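Local coordinates for protein HTH-type transcriptional activator AmpR (Citrobacter freundii, PDB 3KOT) that regulates expression of the AmpC beta-lactamase gene as a LysR-family transcription factor, represented here by its effector-binding domain, at residues Ala81-Leu86 and Ile177-Phe182; Val19-Ile24 and Val157-His162; Trp70-Ala75 and Arg186-Pro191; Ala75-Ser80 and Ser181-Arg186. The protein carries 3 engineered substitutions. One frame throughout, in Å; residues are numbered along the deposited sequence.

Three of the four contacts illustrate how one pair of strands can change its chemistry along its length. Interactions 3, 4 and 1 all join strand 73-86 to strand 181-187 or to the residues flanking it. Interaction 3 is a surface contact ruled by charge and backbone hydrogen bonds; interaction 4, partly buried, is regular antiparallel sheet with a bulge and an aromatic pair; interaction 1 is buried, its sheet pairing reduced to one bridge plus ordered water. Interaction 2 is also buried but joins other elements, a helix start and a 3-10 turn, through apolar side chains and water, without a direct hydrogen bond. Its F22 and M159 pack against F182, which interactions 1 and 4 share.

Interaction 1 (Ala81-Leu86 and Ile177-Phe182); sequences ALMSPL and IDLGSF. Engineered in segment 177-182: F182 (natural residue Tyr).
M83 and L179 meet at the apolar centre of this contact. A bend at the last torsion of M83 (chi3 -61°) brings its methyl CE to 3.5 Å from L179 CD1, a tight fit for two carbons; the two side chains cross at about a right angle. To one side M83 CB rests 4.1 Å from CG1 of I177. At the far end of the segments, A81 CB approaches the ring of F182, an engineered residue (tyrosine in nature), at 3.4 Å from CE2. L82 reaches outward, its CD2 lying 3.7 Å from CB of the exposed D178.

The backbone here forms a single antiparallel bridge, M83 with I177, where two connections run between the lobes of the LysR effector-binding fold. M83 N donates to I177 O at 2.9 Å and nearly straight (171°), and the return bond from I177 N to M83 O is more bent (149°); both donors lie in the plane of the carbonyl they reach.

Around L179 and G180 the backbone swings away from A81, and two waters bridge the gap. One donates to both A81 O and G180 O and accepts from L179 N; the other links A81 N, G180 O and S181 OG. At the polar edge D178 folds its carboxylate into an Asx turn, OD1 accepting from G180 N at 2.9 Å.

Interaction 2 (Val19-Ile24 and Val157-His162); sequences VGVFAI and VRMFTH. Engineered in segment 19-24: V21 (natural residue Thr).
The N-terminal turn of helix 20-37 faces the 3-10 turn 157-159 in the interior of the effector-binding domain, and V21 and M159 carry most of the junction. V21 is engineered (threonine in nature). With its CG2 anti to the backbone N, that methyl touches M159, the last residue of the turn, 3.5 Å from its CB, and F160, the N-cap of the helix that follows, 3.6 Å from its CZ. Bends at chi2 and chi3 carry the M159 sulfur and terminal methyl to F22: CE lies 3.9 Å from F22 CD1, and SD makes an oblique Met-aromatic contact, 5.0 Å from the ring centroid. Farther along, I24 CG2 brushes the H162 ring at CE1 (4.0 Å).

A water joins the two backbones, donating to V21 O and, at 2.8 Å, to M159 O. A bound glycerol, probably from the crystallisation liquor, lies close to V21. This placing, a helix start facing a turn of the other lobe, is consistent with the interlobe effector cleft of LysR-type regulators.

Interaction 3 (Trp70-Ala75 and Arg186-Pro191); sequences WHDTDA and RLQSRP
Two backbone hydrogen bonds, D74 N to R186 O and R186 N to D74 O, each 2.9 Å, set the antiparallel register, and T73 with L187 forms the adjoining non-hydrogen-bonded pair. Past it the chains leave the sheet through a type II turn over W70-T73 and a type I turn over L187-R190, still tied by Q188 N donating to D72 O at 3.0 Å.

On the face holding D74 and R186, the arginine bends at chi3 (60°) and brings NH2 to within 3.1 Å of D74 OD2. This salt bridge is skewed: NH2 stands above the carboxylate plane, and the carboxylate and guanidinium planes are 66° apart. R186 NH1 is held separately by R190 O at 2.8 Å, fixing the guanidinium at two nitrogens. Q188, extended beyond CG, crosses D72 at about a right angle, its CG 3.6 Å from D72 O. On the T73 face, the CG2 methyl lies 3.5 Å from R186 O.

A water also donates to D72 O and accepts from S189 N. The arginine's charge is probably partly balanced by D74 at this surface, where charge and hydrogen bonds predominate over apolar burial.

Interaction 4 (Ala75-Ser80 and Ser181-Arg186); sequences AQYLCS and SFWITR. Engineered in segment 181-186: F182 (natural residue Tyr).
Y77 and W183 supply the aromatic part of this antiparallel contact. The edge of the tyrosine ring points at the six-membered ring of W183 in a T-shaped pair, with centroids 5.4 Å apart and planes at 89°. Y77 CB covers the same indole ring as a CH-pi contact, 4.0 Å from its centroid. On the same sheet face A75 CB meets T185 CG2 at 3.8 Å, while the hydroxyl of T185 is engaged by R64 outside the segments.

Other apolar contacts involve L78 and, on the second face, Q76, I184, C79 and F182. Q76 and I184 run side by side, Q76 CB to I184 CG2 at 3.7 Å. L78, CG anti to its carbonyl carbon (chi1 -58°), sets CD2 against I184 CG2 at 3.8 Å. C79 SG makes an oblique sulfur-aromatic contact with the ring of the engineered F182, which also packs on M159 and V21; helix 194-207 covers L78 and I184.

Among the backbone bonds, Q76 and I184 exchange a pair, and F182 N donates to C79 O at 2.8 Å. F182 O then receives two donors, L78 N at 2.8 Å and, weakly, C79 N.

Two consecutive residues, L78 and C79, thus face the single F182, shifting the register by one: a classic beta bulge in the long strand that crosses between the lobes of the LysR effector-binding fold.

Interaction 1 (Ala81-Leu86 and Ile177-Phe182)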
loop_
_atom_site.group_PDB
_atom_site.type_symbol
_atom_site.label_atom_id
_atom_site.label_comp_id
_atom_site.label_asym_id
_atom_site.label_seq_id
_atom_site.Cartn_x
_atom_site.Cartn_y
_atom_site.Cartn_z
ATOM N N ALA A 81 -17.100 6.105 -4.245
ATOM C CA ALA A 81 -16.063 5.137 -4.449
ATOM C C ALA A 81 -16.586 3.838 -5.047
ATOM O O ALA A 81 -16.207 2.787 -4.638
ATOM C CB ALA A 81 -15.367 4.871 -3.211
ATOM N N LEU A 82 -17.447 3.976 -6.039
ATOM C CA LEU A 82 -18.002 2.843 -6.731
ATOM C C LEU A 82 -16.921 1.847 -7.231
ATOM O O LEU A 82 -15.957 2.217 -7.805
ATOM C CB LEU A 82 -18.898 3.294 -7.852
ATOM C CG LEU A 82 -20.087 4.151 -7.497
ATOM C CD1 LEU A 82 -20.814 4.388 -8.709
ATOM C CD2 LEU A 82 -20.922 3.418 -6.578
ATOM N N MET A 83 -17.182 0.588 -6.955
ATOM C CA MET A 83 -16.292 -0.498 -7.221
ATOM C C MET A 83 -16.686 -1.422 -8.392
ATOM O O MET A 83 -17.816 -1.730 -8.590
ATOM C CB MET A 83 -16.113 -1.290 -5.963
ATOM C CG MET A 83 -15.607 -0.445 -4.819
ATOM S SD MET A 83 -14.889 -1.353 -3.541
ATOM C CE MET A 83 -16.220 -2.286 -3.077
ATOM N N SER A 84 -15.687 -1.861 -9.134
ATOM C CA SER A 84 -15.901 -2.729 -10.281
ATOM C C SER A 84 -14.653 -3.578 -10.469
ATOM O O SER A 84 -13.590 -3.231 -9.958
ATOM C CB SER A 84 -16.161 -1.888 -11.537
ATOM O OG SER A 84 -16.765 -2.651 -12.565
ATOM N N PRO A 85 -14.782 -4.701 -11.193
ATOM C CA PRO A 85 -13.602 -5.511 -11.505
ATOM C C PRO A 85 -12.564 -4.778 -12.353
ATOM O O PRO A 85 -12.901 -4.017 -13.270
ATOM C CB PRO A 85 -14.197 -6.697 -12.263
ATOM C CG PRO A 85 -15.511 -6.893 -11.609
ATOM C CD PRO A 85 -16.025 -5.480 -11.367
ATOM N N LEU A 86 -11.302 -5.008 -12.005
ATOM C CA LEU A 86 -10.166 -4.361 -12.645
ATOM C C LEU A 86 -9.072 -5.404 -12.833
ATOM O O LEU A 86 -8.762 -6.132 -11.911
ATOM C CB LEU A 86 -9.635 -3.242 -11.766
ATOM C CG LEU A 86 -10.523 -2.016 -11.561
ATOM C CD1 LEU A 86 -10.023 -1.201 -10.373
ATOM C CD2 LEU A 86 -10.636 -1.179 -12.859
ATOM N N ILE A 177 -20.520 -1.190 -7.805
ATOM C CA ILE A 177 -21.248 -1.324 -6.544
ATOM C C ILE A 177 -20.774 -0.296 -5.515
ATOM O O ILE A 177 -19.659 0.216 -5.595
ATOM C CB ILE A 177 -21.149 -2.750 -5.946
ATOM C CG1 ILE A 177 -19.696 -3.172 -5.752
ATOM C CG2 ILE A 177 -21.864 -3.766 -6.825
ATOM C CD1 ILE A 177 -19.546 -4.566 -5.174
ATOM N N ASP A 178 -21.630 0.012 -4.551
ATOM C CA ASP A 178 -21.272 0.944 -3.491
ATOM C C ASP A 178 -21.183 0.200 -2.168
ATOM O O ASP A 178 -22.197 -0.230 -1.614
ATOM C CB ASP A 178 -22.305 2.071 -3.423
ATOM C CG ASP A 178 -21.984 3.116 -2.363
ATOM O OD1 ASP A 178 -21.119 2.865 -1.497
ATOM O OD2 ASP A 178 -22.614 4.197 -2.400
ATOM N N LEU A 179 -19.961 0.026 -1.672
ATOM C CA LEU A 179 -19.753 -0.571 -0.355
ATOM C C LEU A 179 -19.077 0.422 0.596
ATOM O O LEU A 179 -18.501 0.040 1.614
ATOM C CB LEU A 179 -18.909 -1.849 -0.469
ATOM C CG LEU A 179 -19.374 -2.883 -1.497
ATOM C CD1 LEU A 179 -18.567 -4.166 -1.381
ATOM C CD2 LEU A 179 -20.859 -3.158 -1.334
ATOM N N GLY A 180 -19.148 1.701 0.255
ATOM C CA GLY A 180 -18.459 2.724 1.013
ATOM C C GLY A 180 -18.102 3.905 0.133
ATOM O O GLY A 180 -18.070 3.800 -1.092
ATOM N N SER A 181 -17.845 5.043 0.763
ATOM C CA SER A 181 -17.442 6.230 0.031
ATOM C C SER A 181 -16.215 6.780 0.719
ATOM O O SER A 181 -15.739 6.195 1.682
ATOM C CB SER A 181 -18.570 7.266 0.017
ATOM O OG SER A 181 -19.648 6.813 -0.786
ATOM N N PHE A 182 -15.686 7.889 0.217
ATOM C CA PHE A 182 -14.585 8.533 0.920
ATOM C C PHE A 182 -15.090 9.673 1.796
ATOM O O PHE A 182 -15.926 10.487 1.382
ATOM C CB PHE A 182 -13.492 8.981 -0.048
ATOM C CG PHE A 182 -12.727 7.829 -0.639
ATOM C CD1 PHE A 182 -11.740 7.203 0.093
ATOM C CD2 PHE A 182 -13.032 7.352 -1.913
ATOM C CE1 PHE A 182 -11.048 6.141 -0.429
ATOM C CE2 PHE A 182 -12.336 6.288 -2.456
ATOM C CZ PHE A 182 -11.341 5.673 -1.704
HETATM O O HOH W 1 -17.600 1.374 -2.474
HETATM O O HOH W 2 -19.494 5.001 -3.168
#

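Interaction 2 (Val19-Ile24 and Val157-His162)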
loop_
_atom_site.group_PDB
_atom_site.type_symbol
_atom_site.label_atom_id
_atom_site.label_comp_id
_atom_site.label_asym_id
_atom_site.label_seq_id
_atom_site.Cartn_x
_atom_site.Cartn_y
_atom_site.Cartn_z
ATOM N N VAL A 19 -6.010 7.644 3.670
ATOM C CA VAL A 19 -5.989 6.309 3.125
ATOM C C VAL A 19 -5.226 6.307 1.789
ATOM O O VAL A 19 -5.469 7.138 0.896
ATOM C CB VAL A 19 -7.406 5.689 3.043
ATOM C CG1 VAL A 19 -8.303 6.481 2.085
ATOM C CG2 VAL A 19 -7.336 4.229 2.672
ATOM N N GLY A 20 -4.277 5.385 1.677
ATOM C CA GLY A 20 -3.370 5.354 0.549
ATOM C C GLY A 20 -4.050 5.442 -0.806
ATOM O O GLY A 20 -3.635 6.214 -1.662
ATOM N N VAL A 21 -5.089 4.644 -1.021
ATOM C CA VAL A 21 -5.759 4.662 -2.328
ATOM C C VAL A 21 -6.273 6.075 -2.684
ATOM O O VAL A 21 -6.241 6.478 -3.842
ATOM C CB VAL A 21 -6.897 3.598 -2.420
ATOM C CG1 VAL A 21 -7.994 3.869 -1.387
ATOM C CG2 VAL A 21 -7.469 3.530 -3.823
ATOM N N PHE A 22 -6.739 6.817 -1.687
ATOM C CA PHE A 22 -7.217 8.180 -1.919
ATOM C C PHE A 22 -6.056 9.154 -2.133
ATOM O O PHE A 22 -6.140 10.044 -2.967
ATOM C CB PHE A 22 -8.102 8.645 -0.766
ATOM C CG PHE A 22 -8.782 9.971 -1.012
ATOM C CD1 PHE A 22 -9.990 10.030 -1.682
ATOM C CD2 PHE A 22 -8.212 11.148 -0.565
ATOM C CE1 PHE A 22 -10.623 11.247 -1.906
ATOM C CE2 PHE A 22 -8.837 12.362 -0.779
ATOM C CZ PHE A 22 -10.046 12.407 -1.453
ATOM N N ALA A 23 -4.974 8.982 -1.378
ATOM C CA ALA A 23 -3.799 9.833 -1.531
ATOM C C ALA A 23 -3.267 9.760 -2.972
ATOM O O ALA A 23 -3.090 10.781 -3.626
ATOM C CB ALA A 23 -2.724 9.434 -0.537
ATOM N N ILE A 24 -3.034 8.548 -3.468
ATOM C CA ILE A 24 -2.507 8.390 -4.833
ATOM C C ILE A 24 -3.527 8.718 -5.940
ATOM O O ILE A 24 -3.176 9.292 -6.982
ATOM C CB ILE A 24 -1.974 6.965 -5.059
ATOM C CG1 ILE A 24 -0.931 6.618 -3.991
ATOM C CG2 ILE A 24 -1.415 6.823 -6.481
ATOM C CD1 ILE A 24 0.291 7.542 -3.954
ATOM N N VAL A 157 -12.967 2.488 -8.819
ATOM C CA VAL A 157 -12.507 2.776 -10.156
ATOM C C VAL A 157 -11.884 4.172 -10.309
ATOM O O VAL A 157 -10.886 4.312 -10.944
ATOM C CB VAL A 157 -13.658 2.611 -11.147
ATOM C CG1 VAL A 157 -13.370 3.132 -12.448
ATOM C CG2 VAL A 157 -14.110 1.252 -11.199
ATOM N N ARG A 158 -12.520 5.186 -9.726
ATOM C CA ARG A 158 -12.071 6.568 -9.925
ATOM C C ARG A 158 -10.734 6.873 -9.242
ATOM O O ARG A 158 -10.122 7.910 -9.495
ATOM C CB ARG A 158 -13.145 7.573 -9.484
ATOM C CG ARG A 158 -14.414 7.522 -10.331
ATOM C CD ARG A 158 -14.116 7.726 -11.819
ATOM N NE ARG A 158 -13.800 9.119 -12.141
ATOM C CZ ARG A 158 -14.546 9.909 -12.915
ATOM N NH1 ARG A 158 -15.665 9.454 -13.469
ATOM N NH2 ARG A 158 -14.166 11.161 -13.148
ATOM N N MET A 159 -10.294 5.966 -8.375
ATOM C CA MET A 159 -9.016 6.126 -7.694
ATOM C C MET A 159 -7.878 5.530 -8.521
ATOM O O MET A 159 -6.705 5.664 -8.158
ATOM C CB MET A 159 -9.060 5.498 -6.286
ATOM C CG MET A 159 -9.972 6.241 -5.267
ATOM S SD MET A 159 -9.515 7.970 -5.060
ATOM C CE MET A 159 -11.121 8.768 -5.173
ATOM N N PHE A 160 -8.217 4.875 -9.632
ATOM C CA PHE A 160 -7.203 4.273 -10.498
ATOM C C PHE A 160 -7.260 4.760 -11.946
ATOM O O PHE A 160 -6.845 4.065 -12.869
ATOM C CB PHE A 160 -7.238 2.741 -10.399
ATOM C CG PHE A 160 -6.910 2.241 -9.029
ATOM C CD1 PHE A 160 -5.593 2.200 -8.591
ATOM C CD2 PHE A 160 -7.919 1.865 -8.152
ATOM C CE1 PHE A 160 -5.286 1.777 -7.300
ATOM C CE2 PHE A 160 -7.617 1.433 -6.868
ATOM C CZ PHE A 160 -6.293 1.386 -6.447
ATOM N N THR A 161 -7.773 5.973 -12.123
ATOM C CA THR A 161 -7.799 6.634 -13.424
ATOM C C THR A 161 -6.414 6.650 -14.073
ATOM O O THR A 161 -6.289 6.501 -15.290
ATOM C CB THR A 161 -8.307 8.082 -13.284
ATOM O OG1 THR A 161 -9.674 8.063 -12.861
ATOM C CG2 THR A 161 -8.194 8.830 -14.593
ATOM N N HIS A 162 -5.374 6.824 -13.262
ATOM C CA HIS A 162 -4.014 6.820 -13.795
ATOM C C HIS A 162 -3.651 5.505 -14.487
ATOM O O HIS A 162 -3.010 5.515 -15.539
ATOM C CB HIS A 162 -2.965 7.197 -12.728
ATOM C CG HIS A 162 -2.974 6.326 -11.506
ATOM N ND1 HIS A 162 -3.931 6.434 -10.519
ATOM C CD2 HIS A 162 -2.115 5.363 -11.089
ATOM C CE1 HIS A 162 -3.668 5.569 -9.554
ATOM N NE2 HIS A 162 -2.568 4.908 -9.876
HETATM O O HOH W 3 -4.918 4.677 -6.201
#

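Interaction 3 (Trp70-Ala75 and Arg186-Pro191)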
loop_
_atom_site.group_PDB
_atom_site.type_symbol
_atom_site.label_atom_id
_atom_site.label_comp_id
_atom_site.label_asym_id
_atom_site.label_seq_id
_atom_site.Cartn_x
_atom_site.Cartn_y
_atom_site.Cartn_z
ATOM N N TRP A 70 -19.180 6.436 11.836
ATOM C CA TRP A 70 -18.304 6.204 12.944
ATOM C C TRP A 70 -18.867 6.960 14.163
ATOM O O TRP A 70 -19.297 8.054 14.052
ATOM C CB TRP A 70 -16.868 6.654 12.588
ATOM C CG TRP A 70 -16.255 5.934 11.384
ATOM C CD1 TRP A 70 -15.566 4.787 11.407
ATOM C CD2 TRP A 70 -16.261 6.356 10.023
ATOM N NE1 TRP A 70 -15.164 4.448 10.175
ATOM C CE2 TRP A 70 -15.599 5.381 9.290
ATOM C CE3 TRP A 70 -16.812 7.423 9.338
ATOM C CZ2 TRP A 70 -15.445 5.470 7.930
ATOM C CZ3 TRP A 70 -16.661 7.488 7.993
ATOM C CH2 TRP A 70 -15.998 6.531 7.299
ATOM N N HIS A 71 -18.869 6.336 15.322
ATOM C CA HIS A 71 -19.390 6.960 16.520
ATOM C C HIS A 71 -18.429 7.990 17.083
ATOM O O HIS A 71 -17.280 7.852 16.930
ATOM C CB HIS A 71 -19.667 5.916 17.581
ATOM C CG HIS A 71 -20.677 4.896 17.193
ATOM N ND1 HIS A 71 -21.985 5.212 16.941
ATOM C CD2 HIS A 71 -20.580 3.559 17.051
ATOM C CE1 HIS A 71 -22.647 4.116 16.629
ATOM N NE2 HIS A 71 -21.823 3.097 16.705
ATOM N N ASP A 72 -18.941 9.021 17.752
ATOM C CA ASP A 72 -18.126 10.098 18.299
ATOM C C ASP A 72 -17.157 10.743 17.298
ATOM O O ASP A 72 -16.086 11.174 17.652
ATOM C CB ASP A 72 -17.304 9.573 19.431
ATOM C CG ASP A 72 -18.097 9.347 20.653
ATOM O OD1 ASP A 72 -19.222 9.859 20.716
ATOM O OD2 ASP A 72 -17.585 8.671 21.540
ATOM N N THR A 73 -17.570 10.762 16.040
ATOM C CA THR A 73 -16.807 11.317 14.965
ATOM C C THR A 73 -17.676 12.313 14.231
ATOM O O THR A 73 -18.813 12.066 13.990
ATOM C CB THR A 73 -16.381 10.250 13.945
ATOM O OG1 THR A 73 -15.507 9.328 14.547
ATOM C CG2 THR A 73 -15.660 10.798 12.934
ATOM N N ASP A 74 -17.066 13.419 13.854
ATOM C CA ASP A 74 -17.636 14.377 12.937
ATOM C C ASP A 74 -17.125 14.019 11.532
ATOM O O ASP A 74 -15.962 14.234 11.248
ATOM C CB ASP A 74 -17.222 15.786 13.353
ATOM C CG ASP A 74 -17.750 16.884 12.445
ATOM O OD1 ASP A 74 -18.821 16.787 11.899
ATOM O OD2 ASP A 74 -17.097 17.916 12.374
ATOM N N ALA A 75 -18.023 13.495 10.700
ATOM C CA ALA A 75 -17.670 12.942 9.386
ATOM C C ALA A 75 -18.245 13.786 8.260
ATOM O O ALA A 75 -19.430 14.131 8.272
ATOM C CB ALA A 75 -18.157 11.495 9.259
ATOM N N ARG A 186 -13.116 13.849 11.876
ATOM C CA ARG A 186 -12.446 14.390 13.042
ATOM C C ARG A 186 -13.053 13.746 14.289
ATOM O O ARG A 186 -14.279 13.693 14.429
ATOM C CB ARG A 186 -12.675 15.902 13.095
ATOM C CG ARG A 186 -12.206 16.575 14.368
ATOM C CD ARG A 186 -12.627 18.041 14.409
ATOM N NE ARG A 186 -14.073 18.215 14.353
ATOM C CZ ARG A 186 -14.859 18.215 15.421
ATOM N NH1 ARG A 186 -14.332 18.038 16.623
ATOM N NH2 ARG A 186 -16.168 18.380 15.291
ATOM N N LEU A 187 -12.232 13.285 15.197
ATOM C CA LEU A 187 -12.706 12.859 16.479
ATOM C C LEU A 187 -13.442 14.017 17.166
ATOM O O LEU A 187 -12.962 15.083 17.159
ATOM C CB LEU A 187 -11.555 12.362 17.351
ATOM C CG LEU A 187 -10.894 11.026 17.032
ATOM C CD1 LEU A 187 -9.810 10.663 17.894
ATOM C CD2 LEU A 187 -11.877 9.930 16.921
ATOM N N GLN A 188 -14.574 13.795 17.720
ATOM C CA GLN A 188 -15.267 14.859 18.418
ATOM C C GLN A 188 -14.523 15.337 19.637
ATOM O O GLN A 188 -14.591 16.454 19.968
ATOM C CB GLN A 188 -16.742 14.541 18.708
ATOM C CG GLN A 188 -17.571 14.458 17.419
ATOM C CD GLN A 188 -18.998 14.081 17.624
ATOM O OE1 GLN A 188 -19.332 13.453 18.590
ATOM N NE2 GLN A 188 -19.850 14.495 16.721
ATOM N N SER A 189 -13.644 14.545 20.173
ATOM C CA SER A 189 -12.810 15.035 21.207
ATOM C C SER A 189 -11.640 15.849 20.676
ATOM O O SER A 189 -10.913 16.374 21.424
ATOM C CB SER A 189 -12.336 13.881 22.043
ATOM O OG SER A 189 -11.386 13.158 21.404
ATOM N N ARG A 190 -11.443 15.905 19.373
ATOM C CA ARG A 190 -10.368 16.700 18.801
ATOM C C ARG A 190 -10.867 18.066 18.342
ATOM O O ARG A 190 -11.730 18.149 17.557
ATOM C CB ARG A 190 -9.715 15.988 17.603
ATOM C CG ARG A 190 -8.566 16.693 16.980
ATOM C CD ARG A 190 -7.339 16.192 17.541
ATOM N NE ARG A 190 -6.141 16.817 17.050
ATOM C CZ ARG A 190 -4.920 16.395 17.334
ATOM N NH1 ARG A 190 -4.777 15.344 18.095
ATOM N NH2 ARG A 190 -3.849 16.986 16.812
ATOM N N PRO A 191 -10.240 19.105 18.823
ATOM C CA PRO A 191 -10.622 20.443 18.491
ATOM C C PRO A 191 -10.459 20.796 17.012
ATOM O O PRO A 191 -9.482 20.509 16.444
ATOM C CB PRO A 191 -9.652 21.238 19.360
ATOM C CG PRO A 191 -9.512 20.499 20.439
ATOM C CD PRO A 191 -9.286 19.175 19.921
HETATM O O HOH W 4 -14.116 11.638 20.144
#

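Interaction 4 (Ala75-Ser80 and Ser181-Arg186)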
loop_
_atom_site.group_PDB
_atom_site.type_symbol
_atom_site.label_atom_id
_atom_site.label_comp_id
_atom_site.label_asym_id
_atom_site.label_seq_id
_atom_site.Cartn_x
_atom_site.Cartn_y
_atom_site.Cartn_z
ATOM N N ALA A 75 -18.023 13.495 10.700
ATOM C CA ALA A 75 -17.670 12.942 9.386
ATOM C C ALA A 75 -18.245 13.786 8.260
ATOM O O ALA A 75 -19.430 14.131 8.272
ATOM C CB ALA A 75 -18.157 11.495 9.259
ATOM N N GLN A 76 -17.397 14.130 7.298
ATOM C CA GLN A 76 -17.814 14.918 6.144
ATOM C C GLN A 76 -17.553 14.148 4.858
ATOM O O GLN A 76 -16.461 13.631 4.653
ATOM C CB GLN A 76 -17.096 16.269 6.129
ATOM C CG GLN A 76 -17.340 17.070 4.868
ATOM C CD GLN A 76 -17.456 18.552 5.140
ATOM O OE1 GLN A 76 -16.643 19.134 5.865
ATOM N NE2 GLN A 76 -18.477 19.176 4.561
ATOM N N TYR A 77 -18.568 14.067 4.000
ATOM C CA TYR A 77 -18.495 13.300 2.752
ATOM C C TYR A 77 -17.570 13.973 1.748
ATOM O O TYR A 77 -17.660 15.182 1.520
ATOM C CB TYR A 77 -19.908 13.143 2.167
ATOM C CG TYR A 77 -20.029 12.324 0.893
ATOM C CD1 TYR A 77 -20.286 10.956 0.944
ATOM C CD2 TYR A 77 -19.924 12.929 -0.363
ATOM C CE1 TYR A 77 -20.412 10.196 -0.228
ATOM C CE2 TYR A 77 -20.058 12.180 -1.538
ATOM C CZ TYR A 77 -20.307 10.818 -1.457
ATOM O OH TYR A 77 -20.450 10.071 -2.606
ATOM N N LEU A 78 -16.662 13.196 1.156
ATOM C CA LEU A 78 -15.784 13.720 0.108
ATOM C C LEU A 78 -16.285 13.330 -1.278
ATOM O O LEU A 78 -16.626 14.197 -2.082
ATOM C CB LEU A 78 -14.338 13.244 0.294
ATOM C CG LEU A 78 -13.709 13.614 1.642
ATOM C CD1 LEU A 78 -12.381 12.880 1.828
ATOM C CD2 LEU A 78 -13.528 15.116 1.762
ATOM N N CYS A 79 -16.328 12.029 -1.553
ATOM C CA CYS A 79 -16.727 11.557 -2.882
ATOM C C CYS A 79 -17.063 10.066 -2.917
ATOM O O CYS A 79 -16.703 9.310 -2.010
ATOM C CB CYS A 79 -15.656 11.898 -3.930
ATOM S SG CYS A 79 -14.073 11.025 -3.748
ATOM N N SER A 80 -17.755 9.653 -3.974
ATOM C CA SER A 80 -18.163 8.267 -4.130
ATOM C C SER A 80 -16.951 7.396 -4.456
ATOM O O SER A 80 -15.921 7.895 -4.927
ATOM C CB SER A 80 -19.207 8.142 -5.237
ATOM O OG SER A 80 -18.667 8.574 -6.476
ATOM N N SER A 181 -17.845 5.043 0.763
ATOM C CA SER A 181 -17.442 6.230 0.031
ATOM C C SER A 181 -16.215 6.780 0.719
ATOM O O SER A 181 -15.739 6.195 1.682
ATOM C CB SER A 181 -18.570 7.266 0.017
ATOM O OG SER A 181 -19.648 6.813 -0.786
ATOM N N PHE A 182 -15.686 7.889 0.217
ATOM C CA PHE A 182 -14.585 8.533 0.920
ATOM C C PHE A 182 -15.090 9.673 1.796
ATOM O O PHE A 182 -15.926 10.487 1.382
ATOM C CB PHE A 182 -13.492 8.981 -0.048
ATOM C CG PHE A 182 -12.727 7.829 -0.639
ATOM C CD1 PHE A 182 -11.740 7.203 0.093
ATOM C CD2 PHE A 182 -13.032 7.352 -1.913
ATOM C CE1 PHE A 182 -11.048 6.141 -0.429
ATOM C CE2 PHE A 182 -12.336 6.288 -2.456
ATOM C CZ PHE A 182 -11.341 5.673 -1.704
ATOM N N TRP A 183 -14.582 9.690 3.020
ATOM C CA TRP A 183 -15.014 10.603 4.069
ATOM C C TRP A 183 -13.803 11.243 4.720
ATOM O O TRP A 183 -12.715 10.648 4.745
ATOM C CB TRP A 183 -15.768 9.834 5.155
ATOM C CG TRP A 183 -17.055 9.262 4.718
ATOM C CD1 TRP A 183 -17.255 8.065 4.099
ATOM C CD2 TRP A 183 -18.353 9.860 4.872
ATOM N NE1 TRP A 183 -18.594 7.881 3.856
ATOM C CE2 TRP A 183 -19.289 8.967 4.321
ATOM C CE3 TRP A 183 -18.809 11.055 5.433
ATOM C CZ2 TRP A 183 -20.660 9.236 4.302
ATOM C CZ3 TRP A 183 -20.181 11.328 5.406
ATOM C CH2 TRP A 183 -21.083 10.419 4.848
ATOM N N ILE A 184 -13.975 12.454 5.235
ATOM C CA ILE A 184 -12.949 13.062 6.091
ATOM C C ILE A 184 -13.542 13.229 7.490
ATOM O O ILE A 184 -14.639 13.778 7.651
ATOM C CB ILE A 184 -12.416 14.414 5.557
ATOM C CG1 ILE A 184 -11.233 14.909 6.409
ATOM C CG2 ILE A 184 -13.523 15.474 5.526
ATOM C CD1 ILE A 184 -10.497 16.115 5.795
ATOM N N THR A 185 -12.820 12.729 8.490
ATOM C CA THR A 185 -13.374 12.608 9.831
ATOM C C THR A 185 -12.476 13.211 10.903
ATOM O O THR A 185 -11.252 13.124 10.841
ATOM C CB THR A 185 -13.723 11.130 10.191
ATOM O OG1 THR A 185 -12.521 10.373 10.408
ATOM C CG2 THR A 185 -14.520 10.495 9.074
ATOM N N ARG A 186 -13.116 13.849 11.876
ATOM C CA ARG A 186 -12.446 14.390 13.042
ATOM C C ARG A 186 -13.053 13.746 14.289
ATOM O O ARG A 186 -14.279 13.693 14.429
ATOM C CB ARG A 186 -12.675 15.902 13.095
ATOM C CG ARG A 186 -12.206 16.575 14.368
ATOM C CD ARG A 186 -12.627 18.041 14.409
ATOM N NE ARG A 186 -14.073 18.215 14.353
ATOM C CZ ARG A 186 -14.859 18.215 15.421
ATOM N NH1 ARG A 186 -14.332 18.038 16.623
ATOM N NH2 ARG A 186 -16.168 18.380 15.291
HETATM O O HOH W 5 -22.037 8.103 -2.612
#